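PDB 6EZ7: protein PES4 from Saccharomyces cerevisiae S288C, which probably binds RNA, including poly(A), poly(U) and mRNA 3' untranslated regions, and is represented here by its third RNA recognition motif. Local coordinates for residues K7-P10 and T11-R15; T14-D17 and I18-F21; F21-V25 and G26-S30; Y48-S51 and S52-E55; N63-R67 and G68-L72. All coordinates share one frame; numbering follows the deposited sequence.

All five interactions are local, each joining consecutive pieces of one RNA recognition motif. Interaction 1 is a mostly buried turn leading from strand 3-9 into helix 15-22. Interaction 2 continues from it along the same helix, largely at the surface and held by backbone and carboxylate bonds. Interaction 3 leaves that helix for strand 28-33 and relies on apolar contact and one bridging water. Interaction 4, about 8 Å from it centre to centre, starts helix 51-61; Y48 OH bonds to F22 O of interaction 3. Interaction 5 is a hairpin with exposed lysines, whose rings F64 and F66 meet F21, shared by interactions 2 and 3.

Interaction 1 (K7-P10 and T11-R15); sequences KNLP and TITTR
P10 and T13 close a type I beta turn, P10 to T13, that takes the chain off strand 3-9 of the RNA recognition motif and leads it to helix 15-22. Its acceptor is P10 O, which takes two hydrogen bonds from one residue. T13 N reaches it at 3.0 Å, with an angle of 157° at the hydrogen and the donor well above the carbonyl plane. The hydroxyl T13 OG1 is modelled at 2.5 Å from the same oxygen P10 O, a hydrogen bond whose exact length is doubtful. With chi1 at -57°, OG1 stands beside its own backbone N, which brings both donors of T13 to the one carbonyl. The hydroxyl T13 OG1 also lies against the proline ring, 3.2 Å from P10 CD, while L9 CB approaches it from the strand side. Near this turn another polar group finds its partner: N8 ND2 donates to K70 O. R67 and F66 pack on P10, so the turn is braced against the hairpin tip, while I18 touches both L9 and T13 from the helix. I12 bends back over the turn: with chi1 at 38°, CG1 lies between the backbone N and the carbonyl carbon, and I12 CD1 comes back onto P10 CB, at 3.5 Å.

Interaction 2 (T14-D17 and I18-F21); sequences TRDD and ILNF
The F21 ring meets D17 through its CD2 corner, F21 CD2 lying 3.1 Å from D17 O in an oblique approach; F66 stands edge-to-face with the same ring, and the F64 ring meets it with the planes at about 60°. The D17 carboxylate is the other flat group of note. T14 N donates to D17 OD2 at 2.9 Å from above the carboxylate plane, 45° out of it, while OD1 takes a hydrogen from a water that also donates to N20 OD1. That water ties the carboxylate to an amide one turn further along. In return D17 N donates to T14 OG1 at 3.1 Å, and the reciprocal pair is a capping box at the start of helix 15-22. Holding chi1 of D17 at -66° keeps its carboxylate beside its own backbone N and turned back to T14. Beyond the cap the ordinary helical ladder takes over, with I18 N bonded to T14 O, L19 N to R15 O and F21 N to D17 O. Its shortest rung is N20 N to D16 O, at 2.7 Å. I18 faces the sheet and packs on I6 and L9, whereas in the conformer given R15 NH1 bonds to I31 O. A carboxylate at the first turn, accepting a backbone N-H there, probably also interacts favourably with the positive end of the helix dipole.

Interaction 3 (F21-V25 and G26-S30); sequences FFSEV and GPIKS
I28 lays its CD1 across F22 and S23, with I28 CD1 3.3 Å from S23 OG. The same methyl also touches F22 CB. Its chain is extended beyond CB (chi2 172°), which carries the methyl the full length of the side chain to F22 and S23. S23 OG has a stronger partner than this methyl: it is hydrogen-bonded to L19 O, one turn back. A water spans the same gap, donating to S23 OG and accepting from I28 N at 2.7 Å, so the backbone N-H at the start of the strand is satisfied. Cut back to an alanine, I28 would probably lose the CD1 contact and open a gap beside F22 CB and S23 OG. Between helix and strand the chain turns at G26, whose N gives S23 O a weak hydrogen bond of 3.3 Å. The carbonyl of G26 comes back over S23, with G26 O 3.5 Å from S23 CA in a CH-O contact. G26 has phi 162°, and a beta carbon on it would run into V25 O, which is consistent with a residue that lacks one. V25 packs on Y48 and A57, and its carbonyl accepts from K56 NZ. F22 sits on I4 and I6 of strand 3-9. This is the connection from the first helix to the second strand of the beta-alpha-beta-beta-alpha-beta fold of the RNA recognition motif.

Interaction 4 (Y48-S51 and S52-E55); sequences YKNS and SDSE
Y48 makes the apolar part of this contact, its ring set against the first turn of helix 51-61. Y48 CD1 meets D53 CB at 3.7 Å, Y48 CD2 meets S54 CA at 3.6 Å, and D53 O stands over one face. The ring and the D53 carboxylate are 77° apart in plane. Hydrogen bonds do the rest. D53 N donates to N50 O at 3.0 Å, and S51 O takes both S54 N and the hydroxyl S54 OG, the latter at 2.8 Å in the carbonyl plane. S54 OG reaches it because chi1, 70°, sets it between its own backbone N and carbonyl carbon. A water accepts from N50 N and donates to D53 OD2. Further out, Y48 OH bonds to F22 O and S54 OG to R75. A leucine at Y48 would probably leave F22 O without that hydroxyl and the helix face with a poorer cover. S51 O, held twice by S54, and the bridging water tie the loop to the first turn, while the Y48 ring joins strand 42-48 to the helix.

Interaction 5 (N63-R67 and G68-L72); sequences NFYFR and GKKLL
K70 crosses the Y65 ring at a slant, its CB over one face, 4.3 Å from the centroid and 27° off the ring normal, a CH-pi contact between neighbours across the two strands. Further out K70 CD passes Y65 OH. At the ring's edge sits the backbone of G68, with G68 O 3.7 Å from Y65 CD1. N63 runs beside K70, pointing the same way, N63 OD1 being 3.6 Å from K70 CD. The two segments form an antiparallel beta hairpin closed by a type I' turn from F66 to K69; strand 65-66 is the short edge strand that precedes the last strand, 69-75, of the RNA recognition motif. Y65 and K70 make the non-hydrogen-bonded pair; F66 and K69 make the hydrogen-bonded one, F66 N to K69 O at 2.8 Å and K69 N to F66 O at 3.0 Å. L71 N donates to F64 O, and N63 N to L71 O. L71 is buried, its CD1 at the edge of the F64 ring and 4.0 Å from F66 CB. Chi1 of F66, 177°, sends its ring away from L71 toward T13, and R67 CG rests over one of its faces, 3.7 Å above the plane.

Interaction 1 (K7-P10 and T11-R15)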
loop_
_atom_site.group_PDB
_atom_site.type_symbol
_atom_site.label_atom_id
_atom_site.label_comp_id
_atom_site.label_asym_id
_atom_site.label_seq_id
_atom_site.Cartn_x
_atom_site.Cartn_y
_atom_site.Cartn_z
ATOM N N LYS A 7 0.003 5.600 0.762
ATOM C CA LYS A 7 0.514 6.949 0.573
ATOM C C LYS A 7 1.008 7.528 1.888
ATOM O O LYS A 7 0.837 6.919 2.943
ATOM C CB LYS A 7 -0.563 7.845 -0.039
ATOM C CG LYS A 7 -1.206 7.252 -1.286
ATOM C CD LYS A 7 -2.099 8.254 -1.992
ATOM C CE LYS A 7 -1.295 9.172 -2.893
ATOM N NZ LYS A 7 -2.180 9.923 -3.826
ATOM N N ASN A 8 1.619 8.708 1.806
ATOM C CA ASN A 8 2.258 9.355 2.949
ATOM C C ASN A 8 3.379 8.491 3.512
ATOM O O ASN A 8 3.567 8.396 4.726
ATOM C CB ASN A 8 1.240 9.679 4.044
ATOM C CG ASN A 8 1.749 10.717 5.019
ATOM O OD1 ASN A 8 2.584 11.551 4.669
ATOM N ND2 ASN A 8 1.263 10.664 6.255
ATOM N N LEU A 9 4.127 7.858 2.616
ATOM C CA LEU A 9 5.277 7.062 3.015
ATOM C C LEU A 9 6.496 7.950 3.203
ATOM O O LEU A 9 6.682 8.920 2.464
ATOM C CB LEU A 9 5.573 5.980 1.977
ATOM C CG LEU A 9 4.594 4.810 1.875
ATOM C CD1 LEU A 9 4.824 4.056 0.577
ATOM C CD2 LEU A 9 4.744 3.877 3.067
ATOM N N PRO A 10 7.329 7.623 4.199
ATOM C CA PRO A 10 8.610 8.303 4.413
ATOM C C PRO A 10 9.507 8.125 3.198
ATOM O O PRO A 10 9.442 7.075 2.561
ATOM C CB PRO A 10 9.194 7.591 5.635
ATOM C CG PRO A 10 8.047 6.905 6.282
ATOM C CD PRO A 10 7.101 6.553 5.183
ATOM N N THR A 11 10.328 9.120 2.882
ATOM C CA THR A 11 11.148 9.069 1.675
ATOM C C THR A 11 12.192 7.953 1.713
ATOM O O THR A 11 12.646 7.493 0.671
ATOM C CB THR A 11 11.859 10.410 1.426
ATOM O OG1 THR A 11 12.633 10.764 2.577
ATOM C CG2 THR A 11 10.839 11.505 1.148
ATOM N N ILE A 12 12.567 7.508 2.907
ATOM C CA ILE A 12 13.556 6.439 3.020
ATOM C C ILE A 12 12.935 5.040 2.944
ATOM O O ILE A 12 13.626 4.040 3.123
ATOM C CB ILE A 12 14.377 6.566 4.326
ATOM C CG1 ILE A 12 13.507 7.038 5.493
ATOM C CG2 ILE A 12 15.525 7.543 4.129
ATOM C CD1 ILE A 12 12.393 6.106 5.878
ATOM N N THR A 13 11.629 4.982 2.690
ATOM C CA THR A 13 10.924 3.708 2.561
ATOM C C THR A 13 11.552 2.828 1.489
ATOM O O THR A 13 11.865 3.296 0.393
ATOM C CB THR A 13 9.439 3.930 2.228
ATOM O OG1 THR A 13 8.850 4.758 3.238
ATOM C CG2 THR A 13 8.689 2.609 2.156
ATOM N N THR A 14 11.756 1.556 1.817
ATOM C CA THR A 14 12.321 0.616 0.863
ATOM C C THR A 14 11.286 -0.400 0.438
ATOM O O THR A 14 10.256 -0.563 1.091
ATOM C CB THR A 14 13.520 -0.143 1.442
ATOM O OG1 THR A 14 13.061 -1.043 2.458
ATOM C CG2 THR A 14 14.544 0.824 2.027
ATOM N N ARG A 15 11.561 -1.093 -0.658
ATOM C CA ARG A 15 10.680 -2.157 -1.120
ATOM C C ARG A 15 10.518 -3.211 -0.028
ATOM O O ARG A 15 9.442 -3.774 0.150
ATOM C CB ARG A 15 11.228 -2.784 -2.402
ATOM C CG ARG A 15 10.316 -3.814 -3.033
ATOM C CD ARG A 15 10.878 -4.301 -4.360
ATOM N NE ARG A 15 10.006 -5.292 -4.985
ATOM C CZ ARG A 15 9.056 -5.002 -5.868
ATOM N NH1 ARG A 15 8.854 -3.745 -6.243
ATOM N NH2 ARG A 15 8.310 -5.971 -6.382
#

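Interaction 2 (T14-D17 and I18-F21)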
loop_
_atom_site.group_PDB
_atom_site.type_symbol
_atom_site.label_atom_id
_atom_site.label_comp_id
_atom_site.label_asym_id
_atom_site.label_seq_id
_atom_site.Cartn_x
_atom_site.Cartn_y
_atom_site.Cartn_z
ATOM N N THR A 14 11.756 1.556 1.817
ATOM C CA THR A 14 12.321 0.616 0.863
ATOM C C THR A 14 11.286 -0.400 0.438
ATOM O O THR A 14 10.256 -0.563 1.091
ATOM C CB THR A 14 13.520 -0.143 1.442
ATOM O OG1 THR A 14 13.061 -1.043 2.458
ATOM C CG2 THR A 14 14.544 0.824 2.027
ATOM N N ARG A 15 11.561 -1.093 -0.658
ATOM C CA ARG A 15 10.680 -2.157 -1.120
ATOM C C ARG A 15 10.518 -3.211 -0.028
ATOM O O ARG A 15 9.442 -3.774 0.150
ATOM C CB ARG A 15 11.228 -2.784 -2.402
ATOM C CG ARG A 15 10.316 -3.814 -3.033
ATOM C CD ARG A 15 10.878 -4.301 -4.360
ATOM N NE ARG A 15 10.006 -5.292 -4.985
ATOM C CZ ARG A 15 9.056 -5.002 -5.868
ATOM N NH1 ARG A 15 8.854 -3.745 -6.243
ATOM N NH2 ARG A 15 8.310 -5.971 -6.382
ATOM N N ASP A 16 11.597 -3.465 0.712
ATOM C CA ASP A 16 11.560 -4.429 1.814
ATOM C C ASP A 16 10.617 -3.991 2.932
ATOM O O ASP A 16 9.937 -4.823 3.539
ATOM C CB ASP A 16 12.959 -4.652 2.387
ATOM C CG ASP A 16 13.835 -5.492 1.481
ATOM O OD1 ASP A 16 13.287 -6.201 0.608
ATOM O OD2 ASP A 16 15.074 -5.453 1.653
ATOM N N ASP A 17 10.589 -2.690 3.214
ATOM C CA ASP A 17 9.660 -2.151 4.206
ATOM C C ASP A 17 8.224 -2.479 3.835
ATOM O O ASP A 17 7.443 -2.915 4.681
ATOM C CB ASP A 17 9.812 -0.637 4.348
ATOM C CG ASP A 17 11.151 -0.235 4.926
ATOM O OD1 ASP A 17 11.746 -1.047 5.664
ATOM O OD2 ASP A 17 11.606 0.895 4.644
ATOM N N ILE A 18 7.872 -2.259 2.573
ATOM C CA ILE A 18 6.519 -2.551 2.120
ATOM C C ILE A 18 6.254 -4.044 2.234
ATOM O O ILE A 18 5.207 -4.465 2.717
ATOM C CB ILE A 18 6.284 -2.098 0.672
ATOM C CG1 ILE A 18 6.646 -0.621 0.511
ATOM C CG2 ILE A 18 4.842 -2.335 0.278
ATOM C CD1 ILE A 18 5.870 0.288 1.416
ATOM N N LEU A 19 7.219 -4.839 1.790
ATOM C CA LEU A 19 7.103 -6.287 1.862
ATOM C C LEU A 19 6.924 -6.757 3.296
ATOM O O LEU A 19 6.037 -7.551 3.592
ATOM C CB LEU A 19 8.336 -6.947 1.252
ATOM C CG LEU A 19 8.313 -7.171 -0.257
ATOM C CD1 LEU A 19 9.694 -7.574 -0.754
ATOM C CD2 LEU A 19 7.277 -8.232 -0.617
ATOM N N ASN A 20 7.759 -6.256 4.192
ATOM C CA ASN A 20 7.737 -6.741 5.559
ATOM C C ASN A 20 6.460 -6.372 6.299
ATOM O O ASN A 20 5.899 -7.193 7.022
ATOM C CB ASN A 20 8.965 -6.238 6.308
ATOM C CG ASN A 20 10.192 -7.054 5.983
ATOM O OD1 ASN A 20 11.254 -6.523 5.648
ATOM N ND2 ASN A 20 10.040 -8.368 6.054
ATOM N N PHE A 21 5.982 -5.151 6.105
ATOM C CA PHE A 21 4.736 -4.749 6.746
ATOM C C PHE A 21 3.525 -5.431 6.129
ATOM O O PHE A 21 2.702 -6.010 6.835
ATOM C CB PHE A 21 4.561 -3.235 6.679
ATOM C CG PHE A 21 5.353 -2.495 7.712
ATOM C CD1 PHE A 21 5.057 -2.633 9.058
ATOM C CD2 PHE A 21 6.389 -1.657 7.341
ATOM C CE1 PHE A 21 5.785 -1.952 10.014
ATOM C CE2 PHE A 21 7.122 -0.974 8.294
ATOM C CZ PHE A 21 6.817 -1.122 9.633
HETATM O O HOH W 1 12.158 -3.771 6.127
#

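Interaction 3 (F21-V25 and G26-S30)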
loop_
_atom_site.group_PDB
_atom_site.type_symbol
_atom_site.label_atom_id
_atom_site.label_comp_id
_atom_site.label_asym_id
_atom_site.label_seq_id
_atom_site.Cartn_x
_atom_site.Cartn_y
_atom_site.Cartn_z
ATOM N N PHE A 21 5.982 -5.151 6.105
ATOM C CA PHE A 21 4.736 -4.749 6.746
ATOM C C PHE A 21 3.525 -5.431 6.129
ATOM O O PHE A 21 2.702 -6.010 6.835
ATOM C CB PHE A 21 4.561 -3.235 6.679
ATOM C CG PHE A 21 5.353 -2.495 7.712
ATOM C CD1 PHE A 21 5.057 -2.633 9.058
ATOM C CD2 PHE A 21 6.389 -1.657 7.341
ATOM C CE1 PHE A 21 5.785 -1.952 10.014
ATOM C CE2 PHE A 21 7.122 -0.974 8.294
ATOM C CZ PHE A 21 6.817 -1.122 9.633
ATOM N N PHE A 22 3.416 -5.374 4.809
ATOM C CA PHE A 22 2.153 -5.728 4.172
ATOM C C PHE A 22 2.011 -7.201 3.807
ATOM O O PHE A 22 0.938 -7.629 3.386
ATOM C CB PHE A 22 1.944 -4.833 2.950
ATOM C CG PHE A 22 1.574 -3.431 3.326
ATOM C CD1 PHE A 22 2.554 -2.505 3.644
ATOM C CD2 PHE A 22 0.246 -3.063 3.443
ATOM C CE1 PHE A 22 2.217 -1.223 4.033
ATOM C CE2 PHE A 22 -0.100 -1.776 3.828
ATOM C CZ PHE A 22 0.886 -0.857 4.125
ATOM N N SER A 23 3.069 -7.984 3.999
ATOM C CA SER A 23 2.961 -9.433 3.841
ATOM C C SER A 23 2.379 -10.076 5.094
ATOM O O SER A 23 2.084 -11.272 5.111
ATOM C CB SER A 23 4.320 -10.056 3.530
ATOM O OG SER A 23 4.852 -9.536 2.325
ATOM N N GLU A 24 2.213 -9.279 6.143
ATOM C CA GLU A 24 1.670 -9.782 7.400
ATOM C C GLU A 24 0.194 -10.157 7.289
ATOM O O GLU A 24 -0.316 -10.919 8.106
ATOM C CB GLU A 24 1.860 -8.752 8.515
ATOM C CG GLU A 24 3.317 -8.484 8.865
ATOM C CD GLU A 24 4.056 -9.741 9.298
ATOM O OE1 GLU A 24 3.463 -10.562 10.030
ATOM O OE2 GLU A 24 5.229 -9.909 8.901
ATOM N N VAL A 25 -0.492 -9.621 6.282
ATOM C CA VAL A 25 -1.912 -9.909 6.108
ATOM C C VAL A 25 -2.143 -11.029 5.101
ATOM O O VAL A 25 -3.210 -11.645 5.078
ATOM C CB VAL A 25 -2.690 -8.661 5.651
ATOM C CG1 VAL A 25 -2.625 -7.581 6.714
ATOM C CG2 VAL A 25 -2.133 -8.148 4.352
ATOM N N GLY A 26 -1.140 -11.294 4.272
ATOM C CA GLY A 26 -1.250 -12.321 3.252
ATOM C C GLY A 26 -0.195 -12.144 2.180
ATOM O O GLY A 26 0.465 -11.108 2.132
ATOM N N PRO A 27 -0.033 -13.157 1.316
ATOM C CA PRO A 27 0.994 -13.172 0.267
ATOM C C PRO A 27 0.831 -12.023 -0.721
ATOM O O PRO A 27 -0.268 -11.788 -1.219
ATOM C CB PRO A 27 0.770 -14.518 -0.435
ATOM C CG PRO A 27 -0.022 -15.339 0.532
ATOM C CD PRO A 27 -0.875 -14.366 1.278
ATOM N N ILE A 28 1.919 -11.323 -1.008
ATOM C CA ILE A 28 1.879 -10.217 -1.951
ATOM C C ILE A 28 2.248 -10.679 -3.358
ATOM O O ILE A 28 3.283 -11.314 -3.564
ATOM C CB ILE A 28 2.822 -9.083 -1.520
ATOM C CG1 ILE A 28 2.279 -8.403 -0.262
ATOM C CG2 ILE A 28 2.973 -8.068 -2.639
ATOM C CD1 ILE A 28 3.233 -7.400 0.358
ATOM N N LYS A 29 1.393 -10.355 -4.323
ATOM C CA LYS A 29 1.628 -10.731 -5.711
ATOM C C LYS A 29 2.649 -9.807 -6.369
ATOM O O LYS A 29 3.597 -10.269 -7.008
ATOM C CB LYS A 29 0.314 -10.712 -6.497
ATOM C CG LYS A 29 0.376 -11.434 -7.830
ATOM C CD LYS A 29 -0.985 -11.464 -8.509
ATOM C CE LYS A 29 -1.046 -10.485 -9.671
ATOM N NZ LYS A 29 -2.065 -10.887 -10.682
ATOM N N SER A 30 2.456 -8.502 -6.208
ATOM C CA SER A 30 3.357 -7.526 -6.808
ATOM C C SER A 30 3.357 -6.213 -6.036
ATOM O O SER A 30 2.382 -5.873 -5.364
ATOM C CB SER A 30 2.980 -7.273 -8.270
ATOM O OG SER A 30 1.663 -6.763 -8.380
HETATM O O HOH W 2 4.248 -11.713 0.262
#

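Interaction 4 (Y48-S51 and S52-E55)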
loop_
_atom_site.group_PDB
_atom_site.type_symbol
_atom_site.label_atom_id
_atom_site.label_comp_id
_atom_site.label_asym_id
_atom_site.label_seq_id
_atom_site.Cartn_x
_atom_site.Cartn_y
_atom_site.Cartn_z
ATOM N N TYR A 48 -2.301 -8.043 -3.908
ATOM C CA TYR A 48 -2.305 -9.290 -3.159
ATOM C C TYR A 48 -2.725 -10.467 -4.029
ATOM O O TYR A 48 -3.498 -10.305 -4.972
ATOM C CB TYR A 48 -3.231 -9.174 -1.947
ATOM C CG TYR A 48 -2.625 -8.348 -0.838
ATOM C CD1 TYR A 48 -1.776 -8.928 0.092
ATOM C CD2 TYR A 48 -2.884 -6.988 -0.734
ATOM C CE1 TYR A 48 -1.206 -8.180 1.103
ATOM C CE2 TYR A 48 -2.320 -6.228 0.278
ATOM C CZ TYR A 48 -1.485 -6.832 1.194
ATOM O OH TYR A 48 -0.920 -6.086 2.203
ATOM N N LYS A 49 -2.209 -11.649 -3.711
ATOM C CA LYS A 49 -2.630 -12.860 -4.403
ATOM C C LYS A 49 -4.090 -13.151 -4.083
ATOM O O LYS A 49 -4.885 -13.450 -4.975
ATOM C CB LYS A 49 -1.746 -14.047 -4.016
ATOM C CG LYS A 49 -0.282 -13.873 -4.403
ATOM C CD LYS A 49 0.489 -15.181 -4.306
ATOM C CE LYS A 49 1.917 -15.016 -4.804
ATOM N NZ LYS A 49 2.747 -16.221 -4.527
ATOM N N ASN A 50 -4.437 -13.043 -2.804
ATOM C CA ASN A 50 -5.799 -13.290 -2.352
ATOM C C ASN A 50 -6.540 -11.984 -2.101
ATOM O O ASN A 50 -6.082 -11.138 -1.333
ATOM C CB ASN A 50 -5.791 -14.147 -1.085
ATOM C CG ASN A 50 -5.091 -15.476 -1.290
ATOM O OD1 ASN A 50 -5.385 -16.205 -2.238
ATOM N ND2 ASN A 50 -4.150 -15.793 -0.406
ATOM N N SER A 51 -7.688 -11.832 -2.753
ATOM C CA SER A 51 -8.468 -10.599 -2.692
ATOM C C SER A 51 -8.809 -10.192 -1.261
ATOM O O SER A 51 -8.823 -9.005 -0.934
ATOM C CB SER A 51 -9.756 -10.753 -3.502
ATOM O OG SER A 51 -9.487 -11.303 -4.779
ATOM N N SER A 52 -9.070 -11.181 -0.413
ATOM C CA SER A 52 -9.473 -10.923 0.967
ATOM C C SER A 52 -8.387 -10.192 1.749
ATOM O O SER A 52 -8.680 -9.436 2.675
ATOM C CB SER A 52 -9.843 -12.231 1.673
ATOM O OG SER A 52 -8.748 -13.128 1.711
ATOM N N ASP A 53 -7.135 -10.408 1.360
ATOM C CA ASP A 53 -6.006 -9.832 2.081
ATOM C C ASP A 53 -5.863 -8.329 1.852
ATOM O O ASP A 53 -5.360 -7.613 2.720
ATOM C CB ASP A 53 -4.713 -10.552 1.693
ATOM C CG ASP A 53 -4.707 -12.006 2.130
ATOM O OD1 ASP A 53 -5.466 -12.350 3.065
ATOM O OD2 ASP A 53 -3.948 -12.807 1.546
ATOM N N SER A 54 -6.309 -7.847 0.696
ATOM C CA SER A 54 -6.227 -6.421 0.404
ATOM C C SER A 54 -7.140 -5.630 1.339
ATOM O O SER A 54 -6.769 -4.561 1.820
ATOM C CB SER A 54 -6.575 -6.137 -1.060
ATOM O OG SER A 54 -7.948 -6.351 -1.325
ATOM N N GLU A 55 -8.326 -6.163 1.610
ATOM C CA GLU A 55 -9.230 -5.530 2.565
ATOM C C GLU A 55 -8.634 -5.566 3.968
ATOM O O GLU A 55 -8.750 -4.604 4.729
ATOM C CB GLU A 55 -10.595 -6.213 2.558
ATOM C CG GLU A 55 -11.685 -5.424 3.263
ATOM C CD GLU A 55 -11.817 -4.010 2.729
ATOM O OE1 GLU A 55 -11.880 -3.840 1.492
ATOM O OE2 GLU A 55 -11.855 -3.067 3.549
HETATM O O HOH W 3 -2.781 -12.533 -0.599
#

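Interaction 5 (N63-R67 and G68-L72)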
loop_
_atom_site.group_PDB
_atom_site.type_symbol
_atom_site.label_atom_id
_atom_site.label_comp_id
_atom_site.label_asym_id
_atom_site.label_seq_id
_atom_site.Cartn_x
_atom_site.Cartn_y
_atom_site.Cartn_z
ATOM N N ASN A 63 -3.819 4.453 8.707
ATOM C CA ASN A 63 -3.489 5.243 9.899
ATOM C C ASN A 63 -2.409 4.616 10.775
ATOM O O ASN A 63 -2.201 5.028 11.915
ATOM C CB ASN A 63 -4.745 5.520 10.726
ATOM C CG ASN A 63 -5.723 6.404 9.992
ATOM O OD1 ASN A 63 -5.336 7.420 9.415
ATOM N ND2 ASN A 63 -6.992 6.015 9.987
ATOM N N PHE A 64 -1.705 3.636 10.221
ATOM C CA PHE A 64 -0.534 3.067 10.876
ATOM C C PHE A 64 0.652 4.022 10.747
ATOM O O PHE A 64 0.917 4.553 9.669
ATOM C CB PHE A 64 -0.205 1.701 10.266
ATOM C CG PHE A 64 1.070 1.092 10.771
ATOM C CD1 PHE A 64 1.096 0.411 11.977
ATOM C CD2 PHE A 64 2.233 1.165 10.020
ATOM C CE1 PHE A 64 2.262 -0.162 12.439
ATOM C CE2 PHE A 64 3.403 0.592 10.475
ATOM C CZ PHE A 64 3.419 -0.071 11.686
ATOM N N TYR A 65 1.351 4.252 11.853
ATOM C CA TYR A 65 2.527 5.117 11.846
ATOM C C TYR A 65 3.770 4.371 11.412
ATOM O O TYR A 65 4.141 3.351 12.000
ATOM C CB TYR A 65 2.766 5.736 13.226
ATOM C CG TYR A 65 1.853 6.895 13.533
ATOM C CD1 TYR A 65 2.158 8.181 13.103
ATOM C CD2 TYR A 65 0.686 6.706 14.258
ATOM C CE1 TYR A 65 1.318 9.246 13.386
ATOM C CE2 TYR A 65 -0.155 7.760 14.542
ATOM C CZ TYR A 65 0.165 9.026 14.105
ATOM O OH TYR A 65 -0.679 10.074 14.393
ATOM N N PHE A 66 4.416 4.896 10.378
ATOM C CA PHE A 66 5.679 4.356 9.919
ATOM C C PHE A 66 6.696 5.486 9.856
ATOM O O PHE A 66 6.533 6.435 9.088
ATOM C CB PHE A 66 5.516 3.683 8.559
ATOM C CG PHE A 66 6.797 3.166 7.991
ATOM C CD1 PHE A 66 7.698 2.489 8.795
ATOM C CD2 PHE A 66 7.102 3.350 6.655
ATOM C CE1 PHE A 66 8.888 2.009 8.275
ATOM C CE2 PHE A 66 8.286 2.872 6.131
ATOM C CZ PHE A 66 9.177 2.199 6.940
ATOM N N ARG A 67 7.730 5.380 10.685
ATOM C CA ARG A 67 8.700 6.453 10.884
ATOM C C ARG A 67 8.016 7.803 11.068
ATOM O O ARG A 67 8.346 8.777 10.392
ATOM C CB ARG A 67 9.686 6.507 9.719
ATOM C CG ARG A 67 10.339 5.171 9.448
ATOM C CD ARG A 67 11.805 5.331 9.142
ATOM N NE ARG A 67 12.347 4.137 8.504
ATOM C CZ ARG A 67 13.375 3.441 8.976
ATOM N NH1 ARG A 67 13.976 3.824 10.094
ATOM N NH2 ARG A 67 13.803 2.366 8.329
ATOM N N GLY A 68 7.041 7.841 11.970
ATOM C CA GLY A 68 6.379 9.080 12.332
ATOM C C GLY A 68 5.328 9.549 11.347
ATOM O O GLY A 68 4.606 10.505 11.623
ATOM N N LYS A 69 5.247 8.889 10.194
ATOM C CA LYS A 69 4.262 9.235 9.175
ATOM C C LYS A 69 3.024 8.362 9.306
ATOM O O LYS A 69 3.129 7.136 9.359
ATOM C CB LYS A 69 4.850 9.077 7.768
ATOM C CG LYS A 69 6.043 9.968 7.462
ATOM C CD LYS A 69 5.677 11.438 7.535
ATOM C CE LYS A 69 6.720 12.295 6.834
ATOM N NZ LYS A 69 7.736 12.829 7.786
ATOM N N LYS A 70 1.856 8.994 9.351
ATOM C CA LYS A 70 0.599 8.263 9.398
ATOM C C LYS A 70 0.240 7.796 7.992
ATOM O O LYS A 70 -0.092 8.603 7.124
ATOM C CB LYS A 70 -0.515 9.131 9.989
ATOM C CG LYS A 70 -1.754 8.351 10.372
ATOM C CD LYS A 70 -2.721 9.195 11.187
ATOM C CE LYS A 70 -3.220 10.383 10.388
ATOM N NZ LYS A 70 -4.315 11.099 11.097
ATOM N N LEU A 71 0.323 6.491 7.767
ATOM C CA LEU A 71 0.116 5.945 6.433
ATOM C C LEU A 71 -1.332 6.043 5.986
ATOM O O LEU A 71 -2.256 5.873 6.780
ATOM C CB LEU A 71 0.570 4.486 6.376
ATOM C CG LEU A 71 2.059 4.243 6.599
ATOM C CD1 LEU A 71 2.426 2.817 6.221
ATOM C CD2 LEU A 71 2.883 5.246 5.807
ATOM N N LEU A 72 -1.515 6.325 4.701
ATOM C CA LEU A 72 -2.829 6.273 4.087
ATOM C C LEU A 72 -2.910 5.015 3.238
ATOM O O LEU A 72 -2.173 4.864 2.265
ATOM C CB LEU A 72 -3.089 7.522 3.241
ATOM C CG LEU A 72 -4.366 7.531 2.399
ATOM C CD1 LEU A 72 -5.612 7.505 3.282
ATOM C CD2 LEU A 72 -4.378 8.739 1.475
#